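Local structure of superoxide dismutase (Acidilobus saccharovorans, 4FFK) at residues Ser36-Thr39 with Leu40-His43; Lys194-Asp197 with Ser198-Leu202; Ile203-Asp206 with Asp207-Ala210; His47-Gly50 with Tyr51-Ala55. The protein is an iron superoxide dismutase that catalyses the disproportionation of superoxide into oxygen and hydrogen peroxide. All coordinates share one frame; numbering follows the deposited sequence.

In the fold
The contacts form two pairs, one in each family region. Interactions 1 and 4 follow one another on helix 37-66 of the alpha-hairpin region, with centres about 16 Å apart, and are joined through the backbone, where H43 O lies 2.8 Å from H48 N. Interactions 2 and 3 come later, in the C-terminal region, on the successive helices 192-199 and 205-216; their centres are about 15 Å apart and W200 CZ3 packs 4.0 Å from W205 CZ2. Interactions 1 and 2 approach to about 6 Å between nearest atoms without touching. H43 and H92 from the first region and D178 and H182 from the second bind the iron, so its site lies between them.

Interaction 1: residues Ser36-Thr39 with Leu40-His43; sequences SAET and LRYH. With FE (Fe (III) ion), chain B.
Y42 runs alongside E38, the two side chains pointing the same way, and E38 CG meets the phenol ring at its edge, in plane, 3.7 Å from Y42 CE2. E38 can do this because its chain is extended, with CG anti to the backbone N (chi1 -172°). The same two residues are paired through the backbone, where Y42 N donates to E38 O in an almost straight bond (N-H...O 174°).

The tight part is the first helical turn. S36 is the N-cap: its OG accepts from T39 N at 2.9 Å, and L40 N donates to S36 O at 2.9 Å. D187 is hydrogen-bonded to both hydroxyls, S36 OG and T39 OG1, and I186 packs on this side, so the start of the helix is held against helix 185-188.

R41 forms the looser, solvent side. It bends at chi3 (-51°) and lays one face of its guanidinium over E38 CA, which sits 3.3 Å above the plane. No ion pair results: E38 OE1 and R41 NH1 stay 4.9 Å apart. E38 and Y42 turn instead toward R189 of the second subunit, which is salt-bridged to E38 and packs on Y42. Water 1 lies 3.1 Å from Y42 OH. With an alanine in place of Y42, E38 CG would probably lose the ring edge beside it, water 1 its phenolic partner and R189 of the second subunit its packing surface.

H43, one turn beyond T39, carries NE2 to the iron at 2.1 Å. With H92, D178, H182 and a water it forms the three-histidine, one-aspartate site characteristic of iron and manganese superoxide dismutases.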
loop_
_atom_site.group_PDB
_atom_site.type_symbol
_atom_site.label_atom_id
_atom_site.label_comp_id
_atom_site.label_asym_id
_atom_site.label_seq_id
_atom_site.Cartn_x
_atom_site.Cartn_y
_atom_site.Cartn_z
ATOM N N SER A 36 -26.278 -5.952 -13.779
ATOM C CA SER A 36 -26.716 -5.841 -15.153
ATOM C C SER A 36 -25.864 -6.620 -16.121
ATOM O O SER A 36 -24.693 -6.886 -15.885
ATOM C CB SER A 36 -26.870 -4.385 -15.609
ATOM O OG SER A 36 -25.652 -3.662 -15.738
ATOM N N ALA A 37 -26.488 -7.036 -17.224
ATOM C CA ALA A 37 -25.743 -7.588 -18.308
ATOM C C ALA A 37 -24.615 -6.668 -18.701
ATOM O O ALA A 37 -23.559 -7.166 -19.048
ATOM C CB ALA A 37 -26.660 -7.800 -19.553
ATOM N N GLU A 38 -24.900 -5.376 -18.730
ATOM C CA GLU A 38 -23.954 -4.372 -19.113
ATOM C C GLU A 38 -22.762 -4.422 -18.163
ATOM O O GLU A 38 -21.628 -4.474 -18.597
ATOM C CB GLU A 38 -24.561 -3.002 -19.068
ATOM C CG GLU A 38 -23.639 -1.940 -19.647
ATOM C CD GLU A 38 -24.174 -0.591 -19.548
ATOM O OE1 GLU A 38 -25.361 -0.430 -19.235
ATOM O OE2 GLU A 38 -23.435 0.368 -19.779
ATOM N N THR A 39 -23.053 -4.410 -16.867
ATOM C CA THR A 39 -21.957 -4.559 -15.900
ATOM C C THR A 39 -21.180 -5.832 -16.151
ATOM O O THR A 39 -19.944 -5.817 -16.160
ATOM C CB THR A 39 -22.464 -4.590 -14.477
ATOM O OG1 THR A 39 -22.941 -3.282 -14.199
ATOM C CG2 THR A 39 -21.220 -4.995 -13.528
ATOM N N LEU A 40 -21.879 -6.948 -16.374
ATOM C CA LEU A 40 -21.162 -8.163 -16.671
ATOM C C LEU A 40 -20.264 -8.060 -17.900
ATOM O O LEU A 40 -19.138 -8.617 -17.877
ATOM C CB LEU A 40 -22.037 -9.449 -16.644
ATOM C CG LEU A 40 -22.633 -9.773 -15.267
ATOM C CD1 LEU A 40 -23.396 -11.094 -15.322
ATOM C CD2 LEU A 40 -21.547 -9.913 -14.174
ATOM N N ARG A 41 -20.743 -7.378 -18.940
ATOM C CA ARG A 41 -19.940 -7.210 -20.181
ATOM C C ARG A 41 -18.674 -6.388 -19.879
ATOM O O ARG A 41 -17.549 -6.812 -20.179
ATOM C CB ARG A 41 -20.746 -6.520 -21.239
ATOM C CG ARG A 41 -21.733 -7.514 -21.895
ATOM C CD ARG A 41 -22.356 -6.922 -23.182
ATOM N NE ARG A 41 -22.927 -5.591 -23.006
ATOM C CZ ARG A 41 -24.169 -5.344 -22.557
ATOM N NH1 ARG A 41 -24.597 -4.105 -22.438
ATOM N NH2 ARG A 41 -24.958 -6.325 -22.196
ATOM N N TYR A 42 -18.856 -5.242 -19.241
ATOM C CA TYR A 42 -17.669 -4.425 -18.924
ATOM C C TYR A 42 -16.776 -5.166 -17.954
ATOM O O TYR A 42 -15.587 -5.248 -18.149
ATOM C CB TYR A 42 -18.008 -3.043 -18.366
ATOM C CG TYR A 42 -18.449 -2.133 -19.451
ATOM C CD1 TYR A 42 -17.534 -1.429 -20.199
ATOM C CD2 TYR A 42 -19.824 -2.068 -19.812
ATOM C CE1 TYR A 42 -17.921 -0.633 -21.215
ATOM C CE2 TYR A 42 -20.228 -1.276 -20.894
ATOM C CZ TYR A 42 -19.266 -0.546 -21.563
ATOM O OH TYR A 42 -19.604 0.293 -22.600
ATOM N N HIS A 43 -17.387 -5.683 -16.894
ATOM C CA HIS A 43 -16.650 -6.218 -15.791
ATOM C C HIS A 43 -15.906 -7.469 -16.190
ATOM O O HIS A 43 -14.711 -7.592 -15.930
ATOM C CB HIS A 43 -17.587 -6.498 -14.642
ATOM C CG HIS A 43 -16.872 -6.612 -13.334
ATOM N ND1 HIS A 43 -17.540 -6.723 -12.130
ATOM C CD2 HIS A 43 -15.548 -6.665 -13.045
ATOM C CE1 HIS A 43 -16.654 -6.808 -11.143
ATOM N NE2 HIS A 43 -15.442 -6.743 -11.672
HETATM FE FE FE B . -13.727 -6.110 -10.621
HETATM O O HOH W 1 -22.633 0.858 -22.026
HETATM O O HOH W 2 -12.182 -5.526 -9.404
#

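Interaction 2: residues Lys194-Asp197 with Ser198-Leu202; sequences KYVD and SWWDL
S198 grips K194 twice through a single acceptor. Its OG donates to K194 O at 2.8 Å and its N to the same oxygen at 3.1 Å, the two donors arriving from opposite faces of the carbonyl plane. The hydroxyl reaches back because OG lies beside its own backbone N, with chi1 at -36°.

Among the plain backbone bonds, W199 N donates to Y195 O, whereas W200 N to V196 O is stretched to 3.5 Å and weak. Beyond it the spacing tightens to three residues, D201 N binding S198 O and L202 N binding W199 O.

One water carries the polar link between side chains. Water 3 donates to D197 OD1 at 2.7 Å and accepts from W200 NE1 at 2.9 Å, while the D197 carboxylate is also salt-bridged to K136.

Apolar and aromatic contacts complete the account. V196 and W200 lie side by side, and V196 CG1 comes 4.1 Å from W200 NE1. W199 CZ3 stands 4.0 Å above the centre of one face of the W200 ring, which also makes a cation-pi contact with K128. A leucine in place of W200 would probably leave water 3 without its N-H donor, K128 without its aromatic partner and W199 CZ3 without the ring beneath it.

On the inner side Y195 OH is hydrogen-bonded to the backbone oxygen of D178, whose carboxylate binds the iron, and to Y95 OH. With the Y195 side chain about 7 Å from the metal, this is consistent with a second-shell role in the C-terminal domain of the iron/manganese superoxide dismutase fold.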
loop_
_atom_site.group_PDB
_atom_site.type_symbol
_atom_site.label_atom_id
_atom_site.label_comp_id
_atom_site.label_asym_id
_atom_site.label_seq_id
_atom_site.Cartn_x
_atom_site.Cartn_y
_atom_site.Cartn_z
ATOM N N LYS A 194 -25.639 -0.663 -1.288
ATOM C CA LYS A 194 -26.863 -1.218 -1.784
ATOM C C LYS A 194 -26.469 -2.344 -2.724
ATOM O O LYS A 194 -27.070 -3.392 -2.751
ATOM C CB LYS A 194 -27.663 -0.148 -2.537
ATOM C CG LYS A 194 -28.859 -0.749 -3.241
ATOM C CD LYS A 194 -29.631 0.369 -3.930
ATOM C CE LYS A 194 -30.612 -0.239 -4.920
ATOM N NZ LYS A 194 -31.604 0.813 -5.428
ATOM N N TYR A 195 -25.353 -2.159 -3.442
ATOM C CA TYR A 195 -24.796 -3.301 -4.164
ATOM C C TYR A 195 -24.416 -4.517 -3.323
ATOM O O TYR A 195 -24.821 -5.662 -3.624
ATOM C CB TYR A 195 -23.617 -2.796 -4.998
ATOM C CG TYR A 195 -22.623 -3.830 -5.387
ATOM C CD1 TYR A 195 -22.882 -4.755 -6.403
ATOM C CD2 TYR A 195 -21.374 -3.858 -4.750
ATOM C CE1 TYR A 195 -21.939 -5.669 -6.780
ATOM C CE2 TYR A 195 -20.443 -4.813 -5.099
ATOM C CZ TYR A 195 -20.697 -5.689 -6.087
ATOM O OH TYR A 195 -19.724 -6.590 -6.421
ATOM N N VAL A 196 -23.644 -4.295 -2.268
ATOM C CA VAL A 196 -23.204 -5.416 -1.448
ATOM C C VAL A 196 -24.452 -6.122 -0.840
ATOM O O VAL A 196 -24.555 -7.341 -0.832
ATOM C CB VAL A 196 -22.303 -4.875 -0.350
ATOM C CG1 VAL A 196 -22.027 -5.976 0.646
ATOM C CG2 VAL A 196 -20.970 -4.358 -1.054
ATOM N N ASP A 197 -25.380 -5.304 -0.379
ATOM C CA ASP A 197 -26.642 -5.823 0.217
ATOM C C ASP A 197 -27.364 -6.734 -0.745
ATOM O O ASP A 197 -27.804 -7.820 -0.350
ATOM C CB ASP A 197 -27.552 -4.654 0.614
ATOM C CG ASP A 197 -27.101 -3.968 1.862
ATOM O OD1 ASP A 197 -26.181 -4.468 2.548
ATOM O OD2 ASP A 197 -27.687 -2.912 2.196
ATOM N N SER A 198 -27.460 -6.350 -2.020
ATOM C CA SER A 198 -28.163 -7.170 -3.005
ATOM C C SER A 198 -27.340 -8.346 -3.477
ATOM O O SER A 198 -27.858 -9.388 -3.845
ATOM C CB SER A 198 -28.587 -6.357 -4.243
ATOM O OG SER A 198 -28.972 -5.045 -3.922
ATOM N N TRP A 199 -26.018 -8.168 -3.470
ATOM C CA TRP A 199 -25.144 -9.214 -3.942
ATOM C C TRP A 199 -25.362 -10.507 -3.176
ATOM O O TRP A 199 -25.256 -11.581 -3.740
ATOM C CB TRP A 199 -23.684 -8.701 -3.850
ATOM C CG TRP A 199 -22.649 -9.794 -3.966
ATOM C CD1 TRP A 199 -22.100 -10.315 -5.126
ATOM C CD2 TRP A 199 -22.005 -10.447 -2.889
ATOM N NE1 TRP A 199 -21.190 -11.288 -4.794
ATOM C CE2 TRP A 199 -21.100 -11.375 -3.436
ATOM C CE3 TRP A 199 -22.119 -10.358 -1.494
ATOM C CZ2 TRP A 199 -20.284 -12.231 -2.631
ATOM C CZ3 TRP A 199 -21.339 -11.215 -0.705
ATOM C CH2 TRP A 199 -20.412 -12.135 -1.287
ATOM N N TRP A 200 -25.760 -10.403 -1.912
ATOM C CA TRP A 200 -26.154 -11.584 -1.118
ATOM C C TRP A 200 -27.090 -12.525 -1.828
ATOM O O TRP A 200 -26.977 -13.751 -1.672
ATOM C CB TRP A 200 -26.727 -11.184 0.245
ATOM C CG TRP A 200 -25.660 -10.575 1.131
ATOM C CD1 TRP A 200 -25.402 -9.277 1.280
ATOM C CD2 TRP A 200 -24.652 -11.274 1.869
ATOM N NE1 TRP A 200 -24.340 -9.086 2.128
ATOM C CE2 TRP A 200 -23.835 -10.304 2.470
ATOM C CE3 TRP A 200 -24.324 -12.619 2.021
ATOM C CZ2 TRP A 200 -22.750 -10.640 3.267
ATOM C CZ3 TRP A 200 -23.258 -12.957 2.842
ATOM C CH2 TRP A 200 -22.491 -11.975 3.441
ATOM N N ASP A 201 -27.978 -11.960 -2.639
ATOM C CA ASP A 201 -28.996 -12.768 -3.347
ATOM C C ASP A 201 -28.471 -13.511 -4.550
ATOM O O ASP A 201 -29.209 -14.277 -5.188
ATOM C CB ASP A 201 -30.160 -11.885 -3.776
ATOM C CG ASP A 201 -30.848 -11.252 -2.586
ATOM O OD1 ASP A 201 -30.828 -11.888 -1.527
ATOM O OD2 ASP A 201 -31.360 -10.127 -2.691
ATOM N N LEU A 202 -27.209 -13.247 -4.903
ATOM C CA LEU A 202 -26.600 -13.920 -6.029
ATOM C C LEU A 202 -25.671 -15.019 -5.606
ATOM O O LEU A 202 -25.191 -15.789 -6.440
ATOM C CB LEU A 202 -25.816 -12.903 -6.842
ATOM C CG LEU A 202 -26.635 -11.848 -7.576
ATOM C CD1 LEU A 202 -25.738 -11.080 -8.458
ATOM C CD2 LEU A 202 -27.699 -12.590 -8.436
HETATM O O HOH W 3 -24.399 -6.371 3.122
#

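Interaction 3: residues Ile203-Asp206 with Asp207-Ala210; sequences INWD and DVEA
V208 N donates to N204 O at 3.2 Å, in the carbonyl plane and nearly straight (166°), and this bond closes the first turn of helix 205-216, with N204 at the N-cap position. The next two bonds shorten but are less well aligned with their acceptors. E209 N meets W205 O at 2.8 Å from above the carbonyl plane, 39° out of it, and A210 N reaches D206 O at 2.7 Å.

Among the side chains, W205 and V208 point the same way and lie side by side, V208 CB 3.9 Å from W205 CE3. I203 contributes from the other end: its CG2 sits 3.3 Å above the centre of one face of the W205 ring and 4.2 Å from V208 CG2. The three make one apolar cluster, which packs on L175 of strand 172-178. D207 sets CB against N204 O at 3.3 Å, and with CG anti to its backbone N (chi1 166°) its carboxylate leads away, to N98 and, as a salt bridge, to R211. E209 OE1 accepts from I113 N in the first turn of helix 111-121.

Chemically, the cluster of I203, W205 and V208 is buried, while the carboxylates of D207 and E209 diverge to separate partners. The positive end of the helix dipole would probably ease the charge of D206 and D207 in the first turn; for D207 the pairing with R211, and for E209 the N-H of I113, are likely to matter more.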
loop_
_atom_site.group_PDB
_atom_site.type_symbol
_atom_site.label_atom_id
_atom_site.label_comp_id
_atom_site.label_asym_id
_atom_site.label_seq_id
_atom_site.Cartn_x
_atom_site.Cartn_y
_atom_site.Cartn_z
ATOM N N ILE A 203 -25.387 -15.105 -4.316
ATOM C CA ILE A 203 -24.336 -16.048 -3.901
ATOM C C ILE A 203 -24.710 -17.468 -4.255
ATOM O O ILE A 203 -25.786 -17.959 -3.878
ATOM C CB ILE A 203 -23.956 -15.913 -2.414
ATOM C CG1 ILE A 203 -23.328 -14.548 -2.188
ATOM C CG2 ILE A 203 -22.910 -16.970 -2.017
ATOM C CD1 ILE A 203 -23.404 -14.079 -0.780
ATOM N N ASN A 204 -23.857 -18.091 -5.049
ATOM C CA ASN A 204 -23.876 -19.516 -5.187
ATOM C C ASN A 204 -23.219 -20.209 -3.996
ATOM O O ASN A 204 -22.013 -20.511 -3.971
ATOM C CB ASN A 204 -23.295 -19.919 -6.516
ATOM C CG ASN A 204 -23.440 -21.395 -6.765
ATOM O OD1 ASN A 204 -23.222 -21.843 -7.855
ATOM N ND2 ASN A 204 -23.743 -22.150 -5.730
ATOM N N TRP A 205 -24.029 -20.501 -2.992
ATOM C CA TRP A 205 -23.508 -21.141 -1.789
ATOM C C TRP A 205 -22.990 -22.577 -1.986
ATOM O O TRP A 205 -22.252 -23.099 -1.137
ATOM C CB TRP A 205 -24.496 -21.042 -0.618
ATOM C CG TRP A 205 -24.536 -19.700 -0.024
ATOM C CD1 TRP A 205 -25.539 -18.786 -0.148
ATOM C CD2 TRP A 205 -23.519 -19.074 0.779
ATOM N NE1 TRP A 205 -25.231 -17.646 0.546
ATOM C CE2 TRP A 205 -23.994 -17.786 1.117
ATOM C CE3 TRP A 205 -22.242 -19.472 1.225
ATOM C CZ2 TRP A 205 -23.238 -16.876 1.880
ATOM C CZ3 TRP A 205 -21.515 -18.595 2.025
ATOM C CH2 TRP A 205 -22.014 -17.307 2.338
ATOM N N ASP A 206 -23.374 -23.210 -3.085
ATOM C CA ASP A 206 -22.892 -24.556 -3.399
ATOM C C ASP A 206 -21.479 -24.467 -3.900
ATOM O O ASP A 206 -20.629 -25.308 -3.540
ATOM C CB ASP A 206 -23.725 -25.231 -4.488
ATOM C CG ASP A 206 -25.141 -25.575 -4.018
ATOM O OD1 ASP A 206 -25.333 -25.941 -2.833
ATOM O OD2 ASP A 206 -26.049 -25.443 -4.847
ATOM N N ASP A 207 -21.263 -23.486 -4.782
ATOM C CA ASP A 207 -19.928 -23.164 -5.246
ATOM C C ASP A 207 -19.000 -22.947 -4.041
ATOM O O ASP A 207 -17.932 -23.546 -3.991
ATOM C CB ASP A 207 -19.928 -21.922 -6.101
ATOM C CG ASP A 207 -18.528 -21.402 -6.310
ATOM O OD1 ASP A 207 -17.784 -21.994 -7.090
ATOM O OD2 ASP A 207 -18.162 -20.457 -5.598
ATOM N N VAL A 208 -19.419 -22.105 -3.104
ATOM C CA VAL A 208 -18.654 -21.784 -1.888
ATOM C C VAL A 208 -18.414 -23.051 -1.042
ATOM O O VAL A 208 -17.289 -23.417 -0.690
ATOM C CB VAL A 208 -19.354 -20.714 -1.016
ATOM C CG1 VAL A 208 -18.601 -20.453 0.256
ATOM C CG2 VAL A 208 -19.521 -19.407 -1.767
ATOM N N GLU A 209 -19.506 -23.756 -0.768
ATOM C CA GLU A 209 -19.398 -25.079 -0.166
ATOM C C GLU A 209 -18.358 -25.963 -0.825
ATOM O O GLU A 209 -17.513 -26.536 -0.136
ATOM C CB GLU A 209 -20.783 -25.774 -0.221
ATOM C CG GLU A 209 -20.760 -27.213 0.347
ATOM C CD GLU A 209 -20.319 -27.325 1.812
ATOM O OE1 GLU A 209 -20.242 -26.325 2.566
ATOM O OE2 GLU A 209 -20.051 -28.471 2.227
ATOM N N ALA A 210 -18.408 -26.088 -2.143
ATOM C CA ALA A 210 -17.507 -26.996 -2.861
ATOM C C ALA A 210 -16.070 -26.521 -2.663
ATOM O O ALA A 210 -15.147 -27.320 -2.486
ATOM C CB ALA A 210 -17.829 -27.050 -4.346
#

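Interaction 4: residues His47-Gly50 with Tyr51-Ala55; sequences HHLG and YVNGA
H47 and Y51, one turn apart on helix 37-66, stand beside the iron site, the Y51 side chain about 5 Å from the metal. The pair is consistent with the histidine and tyrosine that line the substrate channel in iron and manganese superoxide dismutases. Their side chains are joined by water 4, which lies 2.7 Å from H47 ND1, at the edge of the imidazole and in its plane, and 3.0 Å from Y51 OH. Y51 N also donates to H47 O at 3.1 Å, with an N-H...O angle of 160°. That same oxygen lies over one face of the phenol, 3.2 Å from Y51 CD2, because Y51 CG stays beside its own backbone N (chi1 -52°) and the ring folds back over the preceding turn. One carbonyl therefore meets both the amide and the ring of the same residue.

On another side of the helix H48 and V52 cross at a slant, and H48 CD2 touches V52 CG2 at 3.8 Å. Both imidazole nitrogens of H48 are engaged, ND1 with W96 and NE2 with H89, which fixes the ring's rotation. L49 and N53 give a lighter contact, L49 CG being 3.9 Å from N53 ND2. G54 N closes the last turn onto G50 O at 2.7 Å.

Helix 75-97 covers the inner side, with H89, T93 and W96 against H48 and N85 against Y51. The H47 ring stacks on H182, an iron ligand of the same chain, while its NE2 reaches across the boundary to Y185 OH of the second subunit.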
loop_
_atom_site.group_PDB
_atom_site.type_symbol
_atom_site.label_atom_id
_atom_site.label_comp_id
_atom_site.label_asym_id
_atom_site.label_seq_id
_atom_site.Cartn_x
_atom_site.Cartn_y
_atom_site.Cartn_z
ATOM N N HIS A 47 -12.730 -5.491 -17.811
ATOM C CA HIS A 47 -11.847 -5.364 -16.618
ATOM C C HIS A 47 -11.162 -6.658 -16.340
ATOM O O HIS A 47 -9.956 -6.679 -16.241
ATOM C CB HIS A 47 -12.660 -4.952 -15.369
ATOM C CG HIS A 47 -13.171 -3.583 -15.457
ATOM N ND1 HIS A 47 -12.342 -2.482 -15.341
ATOM C CD2 HIS A 47 -14.408 -3.111 -15.710
ATOM C CE1 HIS A 47 -13.064 -1.383 -15.503
ATOM N NE2 HIS A 47 -14.316 -1.740 -15.726
ATOM N N HIS A 48 -11.891 -7.791 -16.249
ATOM C CA HIS A 48 -11.259 -9.043 -15.905
ATOM C C HIS A 48 -10.222 -9.386 -16.995
ATOM O O HIS A 48 -9.098 -9.744 -16.686
ATOM C CB HIS A 48 -12.282 -10.167 -15.725
ATOM C CG HIS A 48 -11.698 -11.470 -15.301
ATOM N ND1 HIS A 48 -12.489 -12.514 -14.901
ATOM C CD2 HIS A 48 -10.418 -11.886 -15.133
ATOM C CE1 HIS A 48 -11.732 -13.542 -14.566
ATOM N NE2 HIS A 48 -10.468 -13.163 -14.653
ATOM N N LEU A 49 -10.647 -9.277 -18.242
ATOM C CA LEU A 49 -9.730 -9.469 -19.368
ATOM C C LEU A 49 -8.416 -8.645 -19.179
ATOM O O LEU A 49 -7.344 -9.188 -19.352
ATOM C CB LEU A 49 -10.384 -9.084 -20.690
ATOM C CG LEU A 49 -9.414 -9.238 -21.860
ATOM C CD1 LEU A 49 -8.984 -10.642 -21.910
ATOM C CD2 LEU A 49 -10.181 -8.836 -23.144
ATOM N N GLY A 50 -8.533 -7.359 -18.866
ATOM C CA GLY A 50 -7.389 -6.460 -18.611
ATOM C C GLY A 50 -6.447 -7.041 -17.576
ATOM O O GLY A 50 -5.230 -6.980 -17.767
ATOM N N TYR A 51 -6.962 -7.545 -16.454
ATOM C CA TYR A 51 -6.066 -8.218 -15.472
ATOM C C TYR A 51 -5.379 -9.464 -16.008
ATOM O O TYR A 51 -4.191 -9.676 -15.850
ATOM C CB TYR A 51 -6.810 -8.518 -14.154
ATOM C CG TYR A 51 -7.476 -7.282 -13.627
ATOM C CD1 TYR A 51 -6.754 -6.069 -13.447
ATOM C CD2 TYR A 51 -8.871 -7.283 -13.342
ATOM C CE1 TYR A 51 -7.426 -4.903 -13.002
ATOM C CE2 TYR A 51 -9.504 -6.157 -12.885
ATOM C CZ TYR A 51 -8.783 -4.984 -12.690
ATOM O OH TYR A 51 -9.452 -3.908 -12.198
ATOM N N VAL A 52 -6.119 -10.303 -16.716
ATOM C CA VAL A 52 -5.500 -11.430 -17.374
ATOM C C VAL A 52 -4.366 -10.916 -18.272
ATOM O O VAL A 52 -3.266 -11.491 -18.257
ATOM C CB VAL A 52 -6.606 -12.183 -18.245
ATOM C CG1 VAL A 52 -5.929 -13.135 -19.332
ATOM C CG2 VAL A 52 -7.500 -12.944 -17.312
ATOM N N ASN A 53 -4.638 -9.900 -19.067
ATOM C CA ASN A 53 -3.662 -9.439 -20.053
ATOM C C ASN A 53 -2.476 -8.819 -19.314
ATOM O O ASN A 53 -1.339 -9.002 -19.711
ATOM C CB ASN A 53 -4.228 -8.375 -20.933
ATOM C CG ASN A 53 -5.118 -8.989 -22.018
ATOM O OD1 ASN A 53 -5.122 -10.204 -22.167
ATOM N ND2 ASN A 53 -5.796 -8.158 -22.758
ATOM N N GLY A 54 -2.785 -8.102 -18.245
ATOM C CA GLY A 54 -1.712 -7.433 -17.470
ATOM C C GLY A 54 -0.827 -8.484 -16.848
ATOM O O GLY A 54 0.400 -8.264 -16.817
ATOM N N ALA A 55 -1.406 -9.580 -16.344
ATOM C CA ALA A 55 -0.657 -10.697 -15.764
ATOM C C ALA A 55 0.240 -11.294 -16.847
ATOM O O ALA A 55 1.408 -11.551 -16.665
ATOM C CB ALA A 55 -1.535 -11.741 -15.239
HETATM O O HOH W 4 -9.738 -2.359 -14.706
#